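Local structure of pentafunctional AROM polypeptide (Schizosaccharomyces pombe, 5SWV) at residues A[181-186]-A[198-203]. The protein probably catalyses the dehydration of 3-dehydroquinate and the NADPH-dependent reduction of 3-dehydroshikimate, two consecutive steps of the shikimate pathway. Sequence-based numbering, arbitrary orientation.
Sequences LELEEF and LILFNM
In the beta-alpha-beta unit formed by strand 167-173, helix 177-193 and strand 198-203 of the type I dehydroquinase barrel, the helix packs against its following strand through Leu-183 and Phe-186, which meet Leu-200 and Asn-202. The two segments run nearly antiparallel, at 168°, with their axes 9.0 Å apart at closest approach, as expected where a barrel helix returns the chain to the start of the next parallel strand. Leu-183 carries most of the contact from the helix side. With CG anti to the backbone N (chi1 -179°), the branch point sits against Leu-200 CG; from it the two methyls go to different partners. CD2 lies 3.8 Å from Leu-200 CG, the two side chains passing alongside one another and pointing opposite ways. CD1 instead approaches the strand backbone, 3.5 Å from Phe-201 C, and meets the Asn-202 amide tip to tip, 3.4 Å from ND2. One turn further on, Phe-186 offers a ring edge: its CD2 touches Leu-200 CD2 at 3.8 Å, with that methyl near the ring plane. Leu-200 CD2 thus borders both helix side chains, and the side-chain contacts are apolar except at the Asn-202 amide. This buried amide is held from outside the two segments: OD1 accepts a hydrogen bond from Trp-148 NE1, while ND2 bonds to Asn-180 OD1 in the first turn of the same helix and, weakly, to Asp-179 O, tying strand to helix beside the leucine contact. Trp-148, from a loop, also touches Leu-183 and Leu-200 and meets the ring of Phe-186. Phe-201 turns away from the helix, its side chain reaching strand 167-173 and helix 208-213, and backbone hydrogen bonds join strand 198-203 to strand 167-173 in the parallel barrel sheet.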
loop_
_atom_site.group_PDB
_atom_site.type_symbol
_atom_site.label_atom_id
_atom_site.label_comp_id
_atom_site.label_asym_id
_atom_site.label_seq_id
_atom_site.Cartn_x
_atom_site.Cartn_y
_atom_site.Cartn_z
ATOM N N LEU A 181 2.986 -29.439 13.323
ATOM C CA LEU A 181 3.814 -29.328 14.521
ATOM C C LEU A 181 5.276 -29.694 14.263
ATOM O O LEU A 181 6.174 -29.001 14.730
ATOM C CB LEU A 181 3.239 -30.188 15.648
ATOM C CG LEU A 181 1.809 -29.835 16.084
ATOM C CD1 LEU A 181 1.439 -30.653 17.303
ATOM C CD2 LEU A 181 1.632 -28.359 16.402
ATOM N N GLU A 182 5.522 -30.773 13.529
ATOM C CA GLU A 182 6.889 -31.113 13.152
ATOM C C GLU A 182 7.521 -29.972 12.338
ATOM O O GLU A 182 8.696 -29.664 12.492
ATOM C CB GLU A 182 6.925 -32.449 12.407
ATOM C CG GLU A 182 6.696 -33.627 13.345
ATOM C CD GLU A 182 6.509 -34.979 12.669
ATOM O OE1 GLU A 182 6.248 -35.951 13.396
ATOM O OE2 GLU A 182 6.622 -35.099 11.435
ATOM N N LEU A 183 6.705 -29.331 11.511
ATOM C CA LEU A 183 7.139 -28.217 10.701
ATOM C C LEU A 183 7.615 -27.043 11.559
ATOM O O LEU A 183 8.635 -26.448 11.241
ATOM C CB LEU A 183 6.030 -27.800 9.737
ATOM C CG LEU A 183 6.333 -26.650 8.784
ATOM C CD1 LEU A 183 5.507 -26.748 7.517
ATOM C CD2 LEU A 183 6.117 -25.300 9.447
ATOM N N GLU A 184 6.903 -26.713 12.638
ATOM C CA GLU A 184 7.355 -25.654 13.556
ATOM C C GLU A 184 8.665 -25.990 14.278
ATOM O O GLU A 184 9.513 -25.118 14.439
ATOM C CB GLU A 184 6.284 -25.296 14.594
ATOM C CG GLU A 184 4.984 -24.698 14.050
ATOM C CD GLU A 184 5.170 -23.548 13.071
ATOM O OE1 GLU A 184 5.954 -22.615 13.370
ATOM O OE2 GLU A 184 4.510 -23.589 11.996
ATOM N N GLU A 185 8.825 -27.236 14.712
ATOM C CA GLU A 185 10.125 -27.723 15.214
ATOM C C GLU A 185 11.222 -27.461 14.199
ATOM O O GLU A 185 12.264 -26.893 14.536
ATOM C CB GLU A 185 10.085 -29.218 15.517
ATOM C CG GLU A 185 9.609 -29.525 16.919
ATOM C CD GLU A 185 8.843 -30.847 17.041
ATOM O OE1 GLU A 185 9.019 -31.781 16.205
ATOM O OE2 GLU A 185 8.047 -30.950 18.005
ATOM N N PHE A 186 10.959 -27.874 12.960
ATOM C CA PHE A 186 11.872 -27.652 11.857
ATOM C C PHE A 186 12.157 -26.155 11.671
ATOM O O PHE A 186 13.308 -25.759 11.600
ATOM C CB PHE A 186 11.328 -28.285 10.566
ATOM C CG PHE A 186 12.215 -28.069 9.364
ATOM C CD1 PHE A 186 13.259 -28.945 9.088
ATOM C CD2 PHE A 186 12.020 -26.978 8.522
ATOM C CE1 PHE A 186 14.088 -28.744 7.994
ATOM C CE2 PHE A 186 12.851 -26.766 7.431
ATOM C CZ PHE A 186 13.885 -27.652 7.166
ATOM N N LEU A 198 12.888 -17.271 5.349
ATOM C CA LEU A 198 12.229 -18.532 5.019
ATOM C C LEU A 198 10.695 -18.442 4.982
ATOM O O LEU A 198 10.075 -18.070 5.968
ATOM C CB LEU A 198 12.657 -19.590 6.034
ATOM C CG LEU A 198 12.147 -21.023 5.828
ATOM C CD1 LEU A 198 12.890 -21.735 4.706
ATOM C CD2 LEU A 198 12.264 -21.813 7.120
ATOM N N ILE A 199 10.104 -18.806 3.842
ATOM C CA ILE A 199 8.664 -19.078 3.731
ATOM C C ILE A 199 8.489 -20.589 3.888
ATOM O O ILE A 199 9.104 -21.361 3.169
ATOM C CB ILE A 199 8.089 -18.656 2.363
ATOM C CG1 ILE A 199 8.475 -17.219 2.012
ATOM C CG2 ILE A 199 6.569 -18.777 2.356
ATOM C CD1 ILE A 199 8.093 -16.819 0.602
ATOM N N LEU A 200 7.624 -20.999 4.802
ATOM C CA LEU A 200 7.521 -22.397 5.196
ATOM C C LEU A 200 6.134 -22.742 5.711
ATOM O O LEU A 200 5.671 -22.167 6.681
ATOM C CB LEU A 200 8.559 -22.667 6.268
ATOM C CG LEU A 200 8.630 -24.060 6.892
ATOM C CD1 LEU A 200 9.071 -25.074 5.849
ATOM C CD2 LEU A 200 9.572 -24.060 8.093
ATOM N N PHE A 201 5.479 -23.686 5.046
ATOM C CA PHE A 201 4.141 -24.151 5.426
ATOM C C PHE A 201 3.790 -25.440 4.704
ATOM O O PHE A 201 4.554 -25.923 3.881
ATOM C CB PHE A 201 3.080 -23.092 5.126
ATOM C CG PHE A 201 2.983 -22.708 3.684
ATOM C CD1 PHE A 201 3.836 -21.745 3.144
ATOM C CD2 PHE A 201 2.010 -23.262 2.864
ATOM C CE1 PHE A 201 3.734 -21.367 1.810
ATOM C CE2 PHE A 201 1.896 -22.878 1.526
ATOM C CZ PHE A 201 2.770 -21.941 1.000
ATOM N N ASN A 202 2.638 -26.001 5.060
ATOM C CA ASN A 202 2.082 -27.161 4.402
ATOM C C ASN A 202 0.811 -26.741 3.708
ATOM O O ASN A 202 -0.054 -26.092 4.316
ATOM C CB ASN A 202 1.747 -28.254 5.403
ATOM C CG ASN A 202 2.973 -28.785 6.125
ATOM O OD1 ASN A 202 3.976 -29.119 5.500
ATOM N ND2 ASN A 202 2.895 -28.873 7.446
ATOM N N MET A 203 0.708 -27.100 2.431
ATOM C CA MET A 203 -0.551 -26.986 1.722
ATOM C C MET A 203 -1.454 -28.164 2.095
ATOM O O MET A 203 -1.038 -29.070 2.827
ATOM C CB MET A 203 -0.322 -26.845 0.219
ATOM C CG MET A 203 0.277 -28.042 -0.511
ATOM S SD MET A 203 0.645 -27.755 -2.270
ATOM C CE MET A 203 1.283 -26.089 -2.301
#